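CRISPR-associated endoribonuclease Cas6 1 (Methanocaldococcus jannaschii DSM 2661, PDB 5YI6) probably cleaves CRISPR precursor transcripts as a metal-independent endoribonuclease, releasing the crRNAs that guide adaptive immunity against viruses and plasmids. Local coordinates at residues 164-169 and 218-223; 168-173 and 178-183; 207-212 and 224-229. All coordinates share one frame; numbering follows the deposited sequence.

Contact 1: residues 164-169 and 218-223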
loop_
_atom_site.group_PDB
_atom_site.type_symbol
_atom_site.label_atom_id
_atom_site.label_comp_id
_atom_site.label_asym_id
_atom_site.label_seq_id
_atom_site.Cartn_x
_atom_site.Cartn_y
_atom_site.Cartn_z
ATOM N N ASN A 164 -9.903 10.434 10.864
ATOM C CA ASN A 164 -9.913 9.775 12.161
ATOM C C ASN A 164 -9.217 8.433 12.100
ATOM O O ASN A 164 -8.562 8.032 13.069
ATOM C CB ASN A 164 -11.337 9.624 12.669
ATOM C CG ASN A 164 -11.915 10.954 13.099
ATOM O OD1 ASN A 164 -11.168 11.820 13.567
ATOM N ND2 ASN A 164 -13.231 11.123 12.971
ATOM N N ASN A 165 -9.319 7.737 10.974
ATOM C CA ASN A 165 -8.528 6.533 10.827
ATOM C C ASN A 165 -7.042 6.853 10.984
ATOM O O ASN A 165 -6.321 6.152 11.711
ATOM C CB ASN A 165 -8.787 5.892 9.457
ATOM C CG ASN A 165 -7.755 4.827 9.137
ATOM O OD1 ASN A 165 -6.666 5.128 8.627
ATOM N ND2 ASN A 165 -8.074 3.595 9.474
ATOM N N LEU A 166 -6.566 7.923 10.312
ATOM C CA LEU A 166 -5.134 8.218 10.386
ATOM C C LEU A 166 -4.720 8.588 11.805
ATOM O O LEU A 166 -3.674 8.153 12.285
ATOM C CB LEU A 166 -4.745 9.354 9.427
ATOM C CG LEU A 166 -3.222 9.445 9.165
ATOM C CD1 LEU A 166 -2.753 8.166 8.478
ATOM C CD2 LEU A 166 -2.844 10.680 8.351
ATOM N N LYS A 167 -5.539 9.396 12.491
ATOM C CA LYS A 167 -5.195 9.806 13.852
ATOM C C LYS A 167 -5.193 8.605 14.805
ATOM O O LYS A 167 -4.289 8.468 15.650
ATOM C CB LYS A 167 -6.180 10.879 14.320
ATOM C CG LYS A 167 -6.075 12.189 13.496
ATOM C CD LYS A 167 -7.188 13.177 13.878
ATOM C CE LYS A 167 -7.019 14.535 13.187
ATOM N NZ LYS A 167 -8.185 15.462 13.405
ATOM N N LYS A 168 -6.174 7.707 14.662
ATOM C CA LYS A 168 -6.186 6.522 15.524
ATOM C C LYS A 168 -4.987 5.617 15.257
ATOM O O LYS A 168 -4.404 5.060 16.193
ATOM C CB LYS A 168 -7.485 5.755 15.321
ATOM C CG LYS A 168 -8.710 6.483 15.876
ATOM C CD LYS A 168 -9.984 5.697 15.580
ATOM C CE LYS A 168 -11.235 6.534 15.821
ATOM N NZ LYS A 168 -12.391 6.029 15.013
ATOM N N LYS A 169 -4.627 5.431 13.982
ATOM C CA LYS A 169 -3.450 4.632 13.636
ATOM C C LYS A 169 -2.187 5.259 14.173
ATOM O O LYS A 169 -1.290 4.551 14.638
ATOM C CB LYS A 169 -3.307 4.462 12.095
ATOM C CG LYS A 169 -4.256 3.498 11.473
ATOM C CD LYS A 169 -3.789 3.143 10.001
ATOM C CE LYS A 169 -3.408 4.409 9.213
ATOM N NZ LYS A 169 -3.792 4.237 7.745
ATOM N N ILE A 218 0.784 14.139 8.249
ATOM C CA ILE A 218 0.730 13.766 6.827
ATOM C C ILE A 218 1.826 12.761 6.497
ATOM O O ILE A 218 1.598 11.790 5.761
ATOM C CB ILE A 218 0.823 15.035 5.949
ATOM C CG1 ILE A 218 -0.404 15.930 6.215
ATOM C CG2 ILE A 218 0.916 14.651 4.459
ATOM C CD1 ILE A 218 -0.268 17.346 5.591
ATOM N N LYS A 219 3.028 12.971 7.049
ATOM C CA LYS A 219 4.168 12.088 6.835
ATOM C C LYS A 219 3.878 10.686 7.354
ATOM O O LYS A 219 4.295 9.688 6.749
ATOM C CB LYS A 219 5.392 12.675 7.542
ATOM C CG LYS A 219 6.581 11.770 7.627
ATOM C CD LYS A 219 7.769 12.453 8.305
ATOM C CE LYS A 219 8.970 11.517 8.343
ATOM N NZ LYS A 219 8.734 10.275 9.133
ATOM N N PHE A 220 3.166 10.590 8.486
ATOM C CA PHE A 220 2.741 9.272 8.945
ATOM C C PHE A 220 1.793 8.607 7.948
ATOM O O PHE A 220 1.935 7.420 7.660
ATOM C CB PHE A 220 2.078 9.381 10.325
ATOM C CG PHE A 220 1.561 8.084 10.848
ATOM C CD1 PHE A 220 2.434 7.137 11.372
ATOM C CD2 PHE A 220 0.165 7.824 10.843
ATOM C CE1 PHE A 220 1.943 5.898 11.879
ATOM C CE2 PHE A 220 -0.345 6.588 11.339
ATOM C CZ PHE A 220 0.550 5.642 11.877
ATOM N N GLY A 221 0.817 9.341 7.410
ATOM C CA GLY A 221 -0.020 8.741 6.363
ATOM C C GLY A 221 0.786 8.368 5.118
ATOM O O GLY A 221 0.532 7.349 4.470
ATOM N N TYR A 222 1.788 9.173 4.797
ATOM C CA TYR A 222 2.631 8.902 3.638
ATOM C C TYR A 222 3.375 7.578 3.788
ATOM O O TYR A 222 3.519 6.827 2.821
ATOM C CB TYR A 222 3.606 10.064 3.448
ATOM C CG TYR A 222 4.236 10.074 2.073
ATOM C CD1 TYR A 222 3.542 10.611 0.988
ATOM C CD2 TYR A 222 5.502 9.552 1.874
ATOM C CE1 TYR A 222 4.133 10.624 -0.316
ATOM C CE2 TYR A 222 6.120 9.566 0.596
ATOM C CZ TYR A 222 5.397 10.089 -0.490
ATOM O OH TYR A 222 5.962 10.124 -1.748
ATOM N N GLU A 223 3.872 7.270 4.987
ATOM C CA GLU A 223 4.639 6.021 5.100
ATOM C C GLU A 223 3.823 4.832 5.628
ATOM O O GLU A 223 4.170 3.686 5.354
ATOM C CB GLU A 223 5.921 6.252 5.892
ATOM C CG GLU A 223 6.873 7.311 5.173
ATOM C CD GLU A 223 7.348 6.998 3.671
ATOM O OE1 GLU A 223 6.683 6.295 2.875
ATOM O OE2 GLU A 223 8.424 7.505 3.263
#

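Contact 2: residues 168-173 and 178-183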
loop_
_atom_site.group_PDB
_atom_site.type_symbol
_atom_site.label_atom_id
_atom_site.label_comp_id
_atom_site.label_asym_id
_atom_site.label_seq_id
_atom_site.Cartn_x
_atom_site.Cartn_y
_atom_site.Cartn_z
ATOM N N LYS A 168 -6.174 7.707 14.662
ATOM C CA LYS A 168 -6.186 6.522 15.524
ATOM C C LYS A 168 -4.987 5.617 15.257
ATOM O O LYS A 168 -4.404 5.060 16.193
ATOM C CB LYS A 168 -7.485 5.755 15.321
ATOM C CG LYS A 168 -8.710 6.483 15.876
ATOM C CD LYS A 168 -9.984 5.697 15.580
ATOM C CE LYS A 168 -11.235 6.534 15.821
ATOM N NZ LYS A 168 -12.391 6.029 15.013
ATOM N N LYS A 169 -4.627 5.431 13.982
ATOM C CA LYS A 169 -3.450 4.632 13.636
ATOM C C LYS A 169 -2.187 5.259 14.173
ATOM O O LYS A 169 -1.290 4.551 14.638
ATOM C CB LYS A 169 -3.307 4.462 12.095
ATOM C CG LYS A 169 -4.256 3.498 11.473
ATOM C CD LYS A 169 -3.789 3.143 10.001
ATOM C CE LYS A 169 -3.408 4.409 9.213
ATOM N NZ LYS A 169 -3.792 4.237 7.745
ATOM N N TYR A 170 -2.090 6.599 14.102
ATOM C CA TYR A 170 -0.947 7.297 14.674
ATOM C C TYR A 170 -0.801 6.946 16.162
ATOM O O TYR A 170 0.293 6.607 16.627
ATOM C CB TYR A 170 -1.106 8.814 14.500
ATOM C CG TYR A 170 0.049 9.602 15.017
ATOM C CD1 TYR A 170 1.029 10.078 14.154
ATOM C CD2 TYR A 170 0.177 9.883 16.388
ATOM C CE1 TYR A 170 2.098 10.800 14.621
ATOM C CE2 TYR A 170 1.240 10.590 16.860
ATOM C CZ TYR A 170 2.203 11.052 15.975
ATOM O OH TYR A 170 3.284 11.761 16.439
ATOM N N GLU A 171 -1.899 7.046 16.914
ATOM C CA GLU A 171 -1.820 6.732 18.339
ATOM C C GLU A 171 -1.512 5.259 18.561
ATOM O O GLU A 171 -0.795 4.912 19.508
ATOM C CB GLU A 171 -3.120 7.121 19.068
ATOM C CG GLU A 171 -3.376 8.604 18.968
ATOM C CD GLU A 171 -4.482 9.102 19.887
ATOM O OE1 GLU A 171 -5.271 8.277 20.419
ATOM O OE2 GLU A 171 -4.550 10.335 20.048
ATOM N N ALA A 172 -2.054 4.376 17.715
ATOM C CA ALA A 172 -1.801 2.943 17.893
ATOM C C ALA A 172 -0.352 2.604 17.606
ATOM O O ALA A 172 0.231 1.735 18.269
ATOM C CB ALA A 172 -2.719 2.101 16.999
ATOM N N PHE A 173 0.264 3.281 16.630
ATOM C CA PHE A 173 1.660 2.967 16.300
ATOM C C PHE A 173 2.632 3.597 17.284
ATOM O O PHE A 173 3.573 2.933 17.740
ATOM C CB PHE A 173 2.035 3.443 14.897
ATOM C CG PHE A 173 3.467 3.177 14.559
ATOM C CD1 PHE A 173 3.875 1.876 14.283
ATOM C CD2 PHE A 173 4.408 4.196 14.540
ATOM C CE1 PHE A 173 5.223 1.591 13.974
ATOM C CE2 PHE A 173 5.761 3.930 14.232
ATOM C CZ PHE A 173 6.162 2.615 13.935
ATOM N N CYS A 178 -2.187 11.893 19.456
ATOM C CA CYS A 178 -2.104 12.583 18.170
ATOM C C CYS A 178 -2.744 13.946 18.393
ATOM O O CYS A 178 -3.962 14.095 18.364
ATOM C CB CYS A 178 -2.808 11.798 17.081
ATOM S SG CYS A 178 -2.626 12.624 15.439
ATOM N N ASP A 179 -1.903 14.931 18.699
ATOM C CA ASP A 179 -2.299 16.324 18.857
ATOM C C ASP A 179 -2.178 17.093 17.553
ATOM O O ASP A 179 -1.843 18.277 17.565
ATOM C CB ASP A 179 -1.426 16.998 19.917
ATOM C CG ASP A 179 -1.879 16.704 21.322
ATOM O OD1 ASP A 179 -3.103 16.561 21.535
ATOM O OD2 ASP A 179 -1.007 16.634 22.217
ATOM N N MET A 180 -2.348 16.426 16.426
ATOM C CA MET A 180 -2.127 17.042 15.130
ATOM C C MET A 180 -3.380 16.921 14.287
ATOM O O MET A 180 -4.314 16.178 14.597
ATOM C CB MET A 180 -0.932 16.404 14.414
ATOM C CG MET A 180 0.368 16.752 15.057
ATOM S SD MET A 180 1.794 16.024 14.250
ATOM C CE MET A 180 1.522 14.274 14.669
ATOM N N ASN A 181 -3.384 17.667 13.190
ATOM C CA ASN A 181 -4.521 17.661 12.304
ATOM C C ASN A 181 -4.019 17.863 10.880
ATOM O O ASN A 181 -2.895 18.317 10.653
ATOM C CB ASN A 181 -5.537 18.737 12.705
ATOM C CG ASN A 181 -6.788 18.676 11.868
ATOM O OD1 ASN A 181 -7.458 17.649 11.819
ATOM N ND2 ASN A 181 -7.146 19.796 11.238
ATOM N N PHE A 182 -4.839 17.450 9.928
ATOM C CA PHE A 182 -4.589 17.793 8.541
ATOM C C PHE A 182 -5.933 17.927 7.850
ATOM O O PHE A 182 -6.980 17.564 8.401
ATOM C CB PHE A 182 -3.682 16.750 7.854
ATOM C CG PHE A 182 -4.405 15.486 7.437
ATOM C CD1 PHE A 182 -4.705 15.256 6.098
ATOM C CD2 PHE A 182 -4.747 14.504 8.372
ATOM C CE1 PHE A 182 -5.350 14.092 5.704
ATOM C CE2 PHE A 182 -5.373 13.328 7.973
ATOM C CZ PHE A 182 -5.691 13.127 6.646
ATOM N N GLU A 183 -5.901 18.485 6.633
ATOM C CA GLU A 183 -7.079 18.613 5.784
ATOM C C GLU A 183 -6.672 18.251 4.362
ATOM O O GLU A 183 -5.483 18.145 4.047
ATOM C CB GLU A 183 -7.661 20.037 5.828
ATOM C CG GLU A 183 -7.862 20.589 7.246
ATOM C CD GLU A 183 -9.037 19.959 7.990
ATOM O OE1 GLU A 183 -9.841 19.214 7.376
ATOM O OE2 GLU A 183 -9.186 20.260 9.197
#

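Contact 3: residues 207-212 and 224-229. With PO4 (phosphate ion), chain K.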
loop_
_atom_site.group_PDB
_atom_site.type_symbol
_atom_site.label_atom_id
_atom_site.label_comp_id
_atom_site.label_asym_id
_atom_site.label_seq_id
_atom_site.Cartn_x
_atom_site.Cartn_y
_atom_site.Cartn_z
ATOM N N MET A 207 -7.199 7.838 -6.171
ATOM C CA MET A 207 -7.506 9.262 -6.064
ATOM C C MET A 207 -6.258 10.123 -6.018
ATOM O O MET A 207 -5.145 9.669 -5.714
ATOM C CB MET A 207 -8.401 9.557 -4.850
ATOM C CG MET A 207 -7.842 9.112 -3.552
ATOM S SD MET A 207 -9.124 9.191 -2.244
ATOM C CE MET A 207 -9.228 10.913 -2.009
ATOM N N VAL A 208 -6.481 11.386 -6.377
ATOM C CA VAL A 208 -5.495 12.452 -6.335
ATOM C C VAL A 208 -6.063 13.536 -5.431
ATOM O O VAL A 208 -7.230 13.942 -5.603
ATOM C CB VAL A 208 -5.212 13.026 -7.734
ATOM C CG1 VAL A 208 -4.129 14.079 -7.637
ATOM C CG2 VAL A 208 -4.810 11.915 -8.694
ATOM N N PHE A 209 -5.237 14.019 -4.492
ATOM C CA PHE A 209 -5.747 14.973 -3.508
ATOM C C PHE A 209 -4.640 15.891 -3.024
ATOM O O PHE A 209 -3.473 15.513 -2.981
ATOM C CB PHE A 209 -6.448 14.278 -2.304
ATOM C CG PHE A 209 -5.598 13.269 -1.525
ATOM C CD1 PHE A 209 -5.164 13.562 -0.235
ATOM C CD2 PHE A 209 -5.332 12.001 -2.042
ATOM C CE1 PHE A 209 -4.425 12.618 0.516
ATOM C CE2 PHE A 209 -4.583 11.064 -1.315
ATOM C CZ PHE A 209 -4.137 11.371 -0.024
ATOM N N LYS A 210 -5.020 17.121 -2.694
ATOM C CA LYS A 210 -4.132 18.089 -2.074
ATOM C C LYS A 210 -4.244 17.950 -0.565
ATOM O O LYS A 210 -5.329 17.686 -0.060
ATOM C CB LYS A 210 -4.544 19.506 -2.468
ATOM C CG LYS A 210 -4.142 19.907 -3.860
ATOM C CD LYS A 210 -4.369 21.391 -4.078
ATOM C CE LYS A 210 -5.837 21.678 -4.380
ATOM N NZ LYS A 210 -6.689 21.905 -3.170
ATOM N N VAL A 211 -3.139 18.156 0.146
ATOM C CA VAL A 211 -3.148 18.080 1.607
ATOM C C VAL A 211 -2.517 19.320 2.204
ATOM O O VAL A 211 -1.633 19.949 1.613
ATOM C CB VAL A 211 -2.412 16.846 2.180
ATOM C CG1 VAL A 211 -3.172 15.597 1.918
ATOM C CG2 VAL A 211 -0.942 16.767 1.614
ATOM N N TRP A 212 -2.949 19.645 3.419
ATOM C CA TRP A 212 -2.299 20.692 4.180
ATOM C C TRP A 212 -2.545 20.393 5.664
ATOM O O TRP A 212 -3.385 19.557 6.020
ATOM C CB TRP A 212 -2.804 22.089 3.742
ATOM C CG TRP A 212 -4.290 22.345 3.933
ATOM C CD1 TRP A 212 -4.876 22.961 5.010
ATOM C CD2 TRP A 212 -5.350 22.034 3.033
ATOM N NE1 TRP A 212 -6.217 23.046 4.836
ATOM C CE2 TRP A 212 -6.544 22.484 3.631
ATOM C CE3 TRP A 212 -5.413 21.410 1.774
ATOM C CZ2 TRP A 212 -7.774 22.348 3.024
ATOM C CZ3 TRP A 212 -6.637 21.268 1.173
ATOM C CH2 TRP A 212 -7.811 21.730 1.802
ATOM N N CYS A 224 2.741 5.065 6.340
ATOM C CA CYS A 224 1.905 3.969 6.836
ATOM C C CYS A 224 0.793 3.602 5.860
ATOM O O CYS A 224 0.321 2.455 5.861
ATOM C CB CYS A 224 1.260 4.362 8.172
ATOM S SG CYS A 224 0.420 2.950 9.029
ATOM N N GLY A 225 0.377 4.546 5.038
ATOM C CA GLY A 225 -0.775 4.411 4.171
ATOM C C GLY A 225 -1.969 5.161 4.750
ATOM O O GLY A 225 -2.058 5.403 5.958
ATOM N N PHE A 226 -2.878 5.558 3.870
ATOM C CA PHE A 226 -4.158 6.147 4.226
ATOM C C PHE A 226 -5.222 5.054 4.260
ATOM O O PHE A 226 -5.109 4.023 3.592
ATOM C CB PHE A 226 -4.544 7.267 3.224
ATOM C CG PHE A 226 -3.734 8.528 3.399
ATOM C CD1 PHE A 226 -4.232 9.572 4.192
ATOM C CD2 PHE A 226 -2.466 8.653 2.837
ATOM C CE1 PHE A 226 -3.509 10.727 4.387
ATOM C CE2 PHE A 226 -1.705 9.798 3.023
ATOM C CZ PHE A 226 -2.210 10.850 3.809
ATOM N N GLY A 227 -6.265 5.266 5.082
ATOM C CA GLY A 227 -7.329 4.258 5.069
ATOM C C GLY A 227 -6.925 2.966 5.768
ATOM O O GLY A 227 -5.926 2.893 6.461
ATOM N N GLU A 228 -7.702 1.914 5.505
ATOM C CA GLU A 228 -7.592 0.645 6.212
ATOM C C GLU A 228 -6.903 -0.423 5.362
ATOM O O GLU A 228 -6.632 -0.223 4.183
ATOM C CB GLU A 228 -8.982 0.153 6.638
ATOM C CG GLU A 228 -9.665 1.124 7.556
ATOM C CD GLU A 228 -11.106 0.713 7.811
ATOM O OE1 GLU A 228 -11.314 -0.348 8.435
ATOM O OE2 GLU A 228 -12.012 1.425 7.382
ATOM N N LYS A 229 -6.624 -1.563 5.998
ATOM C CA LYS A 229 -5.969 -2.720 5.354
ATOM C C LYS A 229 -4.633 -2.330 4.721
ATOM O O LYS A 229 -4.249 -2.849 3.656
ATOM C CB LYS A 229 -6.867 -3.369 4.297
ATOM C CG LYS A 229 -8.202 -3.950 4.897
ATOM C CD LYS A 229 -7.911 -4.800 6.143
ATOM C CE LYS A 229 -9.152 -5.561 6.637
ATOM N NZ LYS A 229 -8.978 -6.006 8.051
HETATM P P PO4 K . -8.457 -2.328 9.645
HETATM O O1 PO4 K . -8.723 -1.090 10.487
HETATM O O2 PO4 K . -9.668 -2.615 8.770
HETATM O O3 PO4 K . -8.215 -3.514 10.559
HETATM O O4 PO4 K . -7.199 -2.116 8.815
#

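Contact 1: residues 164-169 and 218-223
Helix segments 164-169 and 218-223 pack at a right angle, their axes 10.1 Å apart, with Leu166 and Gly221 the nearest pair of residues at 6.5 Å between CA atoms. Gly221 has no side chain, and both Leu166 methyls lie against its bare backbone, CD1 at 3.5 Å from Gly221 CA and CD2 a little further. Leu166 reaches this place because its CG stands anti to the backbone N (chi1 -164°), which carries the methyls nearer to the other helix. Running past it in the opposite direction, Phe220 points at the first helix, and its CD2 lies 3.8 Å from Leu166 CD1. The far end of the ring meets Lys169: Phe220 CE2 has Lys169 CB at its edge, in the ring plane, at 3.7 Å, while Phe220 CZ approaches Lys169 O at 3.5 Å. The lysine chain runs straight past CG, then bends at chi3 and chi4. Asn230 OD1 and the carbonyls of Gly225 and Gly227 receive its ammonium, and Asn165 OD1 lies 3.1 Å from Lys169 NZ; the four oxygens surround a group with three hydrogens to share. The Lys169 side chain is about 8 Å from that of Lys53, by similarity the transition-state stabiliser. The contact packs together the two helices of the C-terminal ferredoxin-like domain. Leu166 also touches Leu217 of helix 215-224 and Phe182 of strand 182-195, Phe220 meets Tyr170 edge-to-face, and on the side of helix 215-224 turned away from 164-169, Tyr222 touches Val237 and Val238 of strand 237-240.

Contact 2: residues 168-173 and 178-183
A thiol beside a tyrosine ring distinguishes this contact: Cys178 SG lies 4.4 Å from the centroid of the Tyr170 ring, displaced 28° from the ring normal, a sulfur-aromatic contact of oblique geometry. The sulfur owes its place to the first torsion of Cys178, which sets SG anti to the backbone N. Its CB makes the shorter approach, 3.6 Å to Tyr170 CD2, so the cysteine approaches the ring obliquely near CG and CD2. The phenol end has a different neighbour. Met180 crosses the tyrosine at about a right angle, and its terminal methyl CE lies 3.5 Å from Tyr170 CE1, with CZ and OH equally near; a bend at chi3 turns this methyl out of the line of the chain. Cysteine and methionine thus divide the ring between its root and its hydroxyl end. Next along the helix, Glu171 supplies the polar link. Its OE2 accepts the backbone N-H of Cys178 over 2.9 Å, and the N-H...O angle of 177° makes the bond almost linear. The donor arrives on the anti side of the carboxylate oxygen, 17° out of the carboxylate plane. An extended chain beyond CG lets Glu171 span the gap, with its CG also packed 3.8 Å from Cys178 CB. Backbone and side chain of Cys178 are therefore held by successive helix residues, which ties the turn back to the end of helix 158-174. Just before strand 182-195, Asn181 N bonds to Asp214 OD2; within the strand, Glu183 has backbone bonds with Trp212. Met180 touches Asp216 of helix 215-224, and Phe182 touches Leu166 of helix 158-174 and Leu217 of helix 215-224.

Contact 3: residues 207-212 and 224-229
Phe209 and Phe226 form a T-shaped (edge-to-face) pair, with ring planes at 84° and centroids 5.5 Å apart. Phe209 contributes the edge: its CZ stands 4.1 Å above the plane of the Phe226 ring, over the centre, and the nearest carbon of that ring is Phe226 CE2, 4.2 Å from Phe209 CZ. The CZ corner of one ring thus addresses the pi face of the other. Both residues are buried and both CB atoms point across the contact, from strand 207-212 on one side and from the irregular segment 224-229 on the other. On Phe226, a first torsion of -73° directs the ring across, and a second torsion near perpendicular turns its face to Phe209. The backbone around it is bent by glycines: Gly225, the first residue to leave the helix, has positive phi, and so does Gly227, so the chain changes course on both sides of the phenylalanine. This is consistent with the glycine-rich loop of Cas6 and related RAMP proteins, which in relatives takes part in RNA binding. A phosphate ion, probably from the crystallisation liquor, lies further along and may mark such a place. Lys229 N donates to its O4 at 2.9 Å in a nearly straight bond (169°), whereas Lys229 NZ lies only near the ion. Glu228 OE1 is 2.8 Å from phosphate O2, and Glu228 OE2 accepts from Lys137 N. The aromatic pair joins sheet and loop: Phe209 is backbone-bonded to Leu128 of strand 127-130, Phe226 also packs on Leu166 of helix 158-174 and on Ile134, and the loop runs on from helix 215-224 toward strand 237-240.

Of the elements involved, helix 158-174 comes first, and contact 2 closes a short loop as the chain turns back past it toward strand 182-195. Strand 201-213 follows, antiparallel beside 182-195, then helix 215-224, which returns to the first helix in contact 1. Contact 2 closes early inside the span of contact 1, starting from the same helix and sharing Lys168 and Lys169 with it. Contact 3 opens on strand 201-213 inside that span and closes beyond it, so contacts 1 and 3 cross, with Lys169 the residue joining them. Together the three tie two helices and the post-helix loop to the four-stranded C-terminal sheet.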